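Local coordinates for protein Alp7A (Bacillus subtilis, PDB 5EC0) that probably forms nucleotide-dependent actin-like filaments that segregate plasmid DNA in the bacterial cell, at residues F243-R251 with V262-Y270. Residues are numbered along the deposited sequence; the frame is centred on the assembly and turned at random.
With ADP (adenosine-5'-diphosphate), chain D.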
loop_
_atom_site.group_PDB
_atom_site.type_symbol
_atom_site.label_atom_id
_atom_site.label_comp_id
_atom_site.label_asym_id
_atom_site.label_seq_id
_atom_site.Cartn_x
_atom_site.Cartn_y
_atom_site.Cartn_z
ATOM N N PHE A 243 6.226 11.306 7.958
ATOM C CA PHE A 243 7.552 11.143 7.377
ATOM C C PHE A 243 7.828 12.113 6.222
ATOM O O PHE A 243 8.944 12.624 6.079
ATOM C CB PHE A 243 7.704 9.702 6.893
ATOM C CG PHE A 243 9.008 9.415 6.226
ATOM C CD1 PHE A 243 10.191 9.442 6.946
ATOM C CD2 PHE A 243 9.049 9.080 4.885
ATOM C CE1 PHE A 243 11.395 9.159 6.329
ATOM C CE2 PHE A 243 10.248 8.790 4.265
ATOM C CZ PHE A 243 11.425 8.828 4.988
ATOM N N LEU A 244 6.814 12.360 5.398
ATOM C CA LEU A 244 6.980 13.252 4.256
ATOM C C LEU A 244 7.286 14.685 4.693
ATOM O O LEU A 244 8.061 15.390 4.040
ATOM C CB LEU A 244 5.739 13.225 3.367
ATOM C CG LEU A 244 5.623 11.939 2.551
ATOM C CD1 LEU A 244 4.284 11.865 1.864
ATOM C CD2 LEU A 244 6.750 11.860 1.534
ATOM N N ALA A 245 6.689 15.111 5.802
ATOM C CA ALA A 245 6.959 16.447 6.313
ATOM C C ALA A 245 8.396 16.503 6.797
ATOM O O ALA A 245 9.066 17.531 6.690
ATOM C CB ALA A 245 5.996 16.813 7.426
ATOM N N HIS A 246 8.877 15.376 7.309
ATOM C CA HIS A 246 10.240 15.310 7.820
ATOM C C HIS A 246 11.235 15.400 6.658
ATOM O O HIS A 246 12.294 16.010 6.784
ATOM C CB HIS A 246 10.447 14.032 8.629
ATOM C CG HIS A 246 11.814 13.905 9.221
ATOM N ND1 HIS A 246 12.100 14.261 10.521
ATOM C CD2 HIS A 246 12.975 13.451 8.691
ATOM C CE1 HIS A 246 13.380 14.035 10.768
ATOM N NE2 HIS A 246 13.932 13.545 9.674
ATOM N N LEU A 247 10.877 14.809 5.524
ATOM C CA LEU A 247 11.725 14.866 4.347
ATOM C C LEU A 247 11.740 16.268 3.723
ATOM O O LEU A 247 12.785 16.763 3.305
ATOM C CB LEU A 247 11.274 13.834 3.305
ATOM C CG LEU A 247 11.586 12.357 3.587
ATOM C CD1 LEU A 247 11.531 11.528 2.295
ATOM C CD2 LEU A 247 12.934 12.200 4.270
ATOM N N GLU A 248 10.582 16.910 3.662
ATOM C CA GLU A 248 10.485 18.192 2.986
ATOM C C GLU A 248 11.159 19.257 3.841
ATOM O O GLU A 248 11.680 20.245 3.320
ATOM C CB GLU A 248 9.016 18.535 2.684
ATOM C CG GLU A 248 8.731 19.973 2.235
ATOM C CD GLU A 248 9.153 20.277 0.793
ATOM O OE1 GLU A 248 9.837 19.439 0.163
ATOM O OE2 GLU A 248 8.802 21.372 0.293
ATOM N N LYS A 249 11.178 19.051 5.153
ATOM C CA LYS A 249 11.903 19.975 6.015
ATOM C C LYS A 249 13.396 19.758 5.821
ATOM O O LYS A 249 14.178 20.712 5.799
ATOM C CB LYS A 249 11.514 19.794 7.475
ATOM C CG LYS A 249 12.207 20.745 8.419
ATOM C CD LYS A 249 11.647 20.605 9.829
ATOM C CE LYS A 249 12.118 21.731 10.746
ATOM N NZ LYS A 249 13.581 21.680 11.066
ATOM N N LEU A 250 13.778 18.495 5.662
ATOM C CA LEU A 250 15.164 18.129 5.393
ATOM C C LEU A 250 15.627 18.690 4.054
ATOM O O LEU A 250 16.747 19.210 3.931
ATOM C CB LEU A 250 15.337 16.610 5.392
ATOM C CG LEU A 250 16.734 16.154 4.962
ATOM C CD1 LEU A 250 17.768 16.640 5.962
ATOM C CD2 LEU A 250 16.774 14.650 4.810
ATOM N N ARG A 251 14.761 18.577 3.051
ATOM C CA ARG A 251 15.084 19.071 1.721
ATOM C C ARG A 251 15.316 20.578 1.759
ATOM O O ARG A 251 16.356 21.056 1.314
ATOM C CB ARG A 251 13.982 18.728 0.714
ATOM C CG ARG A 251 14.336 19.125 -0.726
ATOM C CD ARG A 251 13.211 18.816 -1.705
ATOM N NE ARG A 251 12.043 19.652 -1.452
ATOM C CZ ARG A 251 11.898 20.892 -1.911
ATOM N NH1 ARG A 251 12.847 21.449 -2.653
ATOM N NH2 ARG A 251 10.802 21.579 -1.623
ATOM N N VAL A 262 9.889 17.005 -2.717
ATOM C CA VAL A 262 10.062 15.981 -1.710
ATOM C C VAL A 262 9.957 14.595 -2.348
ATOM O O VAL A 262 10.532 13.625 -1.854
ATOM C CB VAL A 262 9.034 16.138 -0.569
ATOM C CG1 VAL A 262 7.680 15.594 -0.973
ATOM C CG2 VAL A 262 9.533 15.444 0.667
ATOM N N ARG A 263 9.242 14.512 -3.464
ATOM C CA ARG A 263 9.040 13.241 -4.140
ATOM C C ARG A 263 10.364 12.734 -4.705
ATOM O O ARG A 263 10.666 11.547 -4.626
ATOM C CB ARG A 263 7.992 13.387 -5.241
ATOM C CG ARG A 263 7.699 12.119 -6.016
ATOM C CD ARG A 263 6.904 12.439 -7.277
ATOM N NE ARG A 263 6.491 11.234 -7.993
ATOM C CZ ARG A 263 5.352 10.587 -7.767
ATOM N NH1 ARG A 263 4.510 11.026 -6.839
ATOM N NH2 ARG A 263 5.054 9.499 -8.469
ATOM N N GLU A 264 11.151 13.647 -5.267
ATOM C CA GLU A 264 12.510 13.338 -5.711
ATOM C C GLU A 264 13.389 12.807 -4.565
ATOM O O GLU A 264 14.098 11.809 -4.710
ATOM C CB GLU A 264 13.172 14.583 -6.318
ATOM C CG GLU A 264 12.729 14.932 -7.733
ATOM C CD GLU A 264 13.224 16.310 -8.173
ATOM O OE1 GLU A 264 14.349 16.704 -7.784
ATOM O OE2 GLU A 264 12.487 17.000 -8.909
ATOM N N LEU A 265 13.358 13.487 -3.430
ATOM C CA LEU A 265 14.215 13.092 -2.310
ATOM C C LEU A 265 13.773 11.731 -1.777
ATOM O O LEU A 265 14.589 10.853 -1.499
ATOM C CB LEU A 265 14.173 14.150 -1.215
ATOM C CG LEU A 265 14.829 13.801 0.119
ATOM C CD1 LEU A 265 16.337 13.654 -0.053
ATOM C CD2 LEU A 265 14.489 14.875 1.140
ATOM N N GLU A 266 12.462 11.569 -1.671
ATOM C CA GLU A 266 11.848 10.299 -1.303
ATOM C C GLU A 266 12.277 9.157 -2.231
ATOM O O GLU A 266 12.613 8.079 -1.762
ATOM C CB GLU A 266 10.329 10.456 -1.308
ATOM C CG GLU A 266 9.527 9.202 -1.000
ATOM C CD GLU A 266 8.049 9.411 -1.280
ATOM O OE1 GLU A 266 7.723 10.063 -2.299
ATOM O OE2 GLU A 266 7.219 8.942 -0.476
ATOM N N LYS A 267 12.286 9.406 -3.540
ATOM C CA LYS A 267 12.672 8.382 -4.511
ATOM C C LYS A 267 14.155 8.033 -4.424
ATOM O O LYS A 267 14.521 6.862 -4.453
ATOM C CB LYS A 267 12.334 8.825 -5.937
ATOM C CG LYS A 267 12.744 7.809 -6.998
ATOM C CD LYS A 267 12.266 8.210 -8.392
ATOM C CE LYS A 267 12.649 7.163 -9.435
ATOM N NZ LYS A 267 12.099 7.486 -10.793
ATOM N N PHE A 268 15.006 9.051 -4.343
ATOM C CA PHE A 268 16.436 8.845 -4.135
ATOM C C PHE A 268 16.731 8.015 -2.870
ATOM O O PHE A 268 17.580 7.125 -2.888
ATOM C CB PHE A 268 17.145 10.197 -4.060
ATOM C CG PHE A 268 18.608 10.106 -3.735
ATOM C CD1 PHE A 268 19.527 9.768 -4.714
ATOM C CD2 PHE A 268 19.070 10.375 -2.451
ATOM C CE1 PHE A 268 20.886 9.691 -4.424
ATOM C CE2 PHE A 268 20.417 10.301 -2.154
ATOM C CZ PHE A 268 21.329 9.957 -3.139
ATOM N N ILE A 269 16.018 8.292 -1.784
ATOM C CA ILE A 269 16.252 7.570 -0.531
ATOM C C ILE A 269 15.937 6.066 -0.607
ATOM O O ILE A 269 16.801 5.252 -0.307
ATOM C CB ILE A 269 15.459 8.191 0.623
ATOM C CG1 ILE A 269 16.118 9.514 1.034
ATOM C CG2 ILE A 269 15.428 7.254 1.804
ATOM C CD1 ILE A 269 15.403 10.259 2.144
ATOM N N TYR A 270 14.734 5.675 -1.010
ATOM C CA TYR A 270 14.443 4.235 -1.034
ATOM C C TYR A 270 15.218 3.528 -2.145
ATOM O O TYR A 270 15.615 2.379 -1.983
ATOM C CB TYR A 270 12.925 3.942 -1.147
ATOM C CG TYR A 270 12.216 4.284 -2.441
ATOM C CD1 TYR A 270 12.345 3.481 -3.578
ATOM C CD2 TYR A 270 11.343 5.368 -2.506
ATOM C CE1 TYR A 270 11.658 3.787 -4.774
ATOM C CE2 TYR A 270 10.654 5.679 -3.687
ATOM C CZ TYR A 270 10.819 4.889 -4.808
ATOM O OH TYR A 270 10.133 5.213 -5.956
HETATM P PB ADP D . 1.808 5.454 2.513
HETATM O O1B ADP D . 0.789 4.536 1.849
HETATM O O2B ADP D . 1.299 6.285 3.679
HETATM O O3B ADP D . 2.658 6.285 1.581
HETATM P PA ADP D . 3.692 3.256 2.416
HETATM O O1A ADP D . 3.211 3.083 0.993
HETATM O O2A ADP D . 3.813 2.050 3.330
HETATM O O3A ADP D . 2.859 4.417 3.183
HETATM O "O5'" ADP D . 5.115 3.979 2.392
HETATM C "C5'" ADP D . 5.526 4.824 1.325
HETATM C "C4'" ADP D . 7.020 4.969 1.524
HETATM O "O4'" ADP D . 7.640 3.752 1.118
HETATM C "C3'" ADP D . 7.668 6.052 0.683
HETATM O "O3'" ADP D . 7.850 7.240 1.453
HETATM C "C2'" ADP D . 9.020 5.476 0.305
HETATM O "O2'" ADP D . 10.019 6.197 1.024
HETATM C "C1'" ADP D . 8.992 4.028 0.780
HETATM N N9 ADP D . 9.442 3.042 -0.229
HETATM C C8 ADP D . 10.322 2.058 0.052
HETATM N N7 ADP D . 10.560 1.291 -1.035
HETATM C C5 ADP D . 9.809 1.780 -2.034
HETATM C C6 ADP D . 9.616 1.405 -3.448
HETATM N N6 ADP D . 10.294 0.342 -3.961
HETATM N N1 ADP D . 8.752 2.146 -4.176
HETATM C C2 ADP D . 8.102 3.202 -3.635
HETATM N N3 ADP D . 8.224 3.611 -2.347
HETATM C C4 ADP D . 9.067 2.941 -1.508
#
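Helices 243-251 and 262-270 cross steeply, at 103° with axes 9.3 Å apart, and their CA atoms come nearest at E248 and V262. L247 is the knob: a branched leucine fills the hole between V262, L265, E266 and I269. Its CG lies anti to the carbonyl carbon (chi1 -74°), and L247 CD2 meets I269 CD1 tip to tip at 3.8 Å, while L247 CD1 rests on the CA of E266. V262, compact and beta-branched, lays CG2 3.5 Å from the CB of L247. L265 packs apolar bulk on the other helix, its CD2 3.3 Å from the O of L247 and also against the CB of R251. Within helix 243-251, R251 can meet both carboxylate oxygens of E248, NE to OE1 at 2.7 Å and NH2 to OE2, a salt bridge that sets OE1 beside the CB of V262. The extended E266 reaches the ribose, where OE2 accepts a hydrogen bond from O3' of ADP (2.6 Å). Y270 offers a flat ring to the flat adenine, whose C4 lies 3.4 Å above the tyrosine plane, offset toward the rim. With an alanine at Y270, the adenine would probably lose this stacking surface and gain room to shift. Helix 262-270, packed across helix 243-251, thus supplies ribose and adenine contacts in the nucleotide cleft of the actin-like ATPase fold.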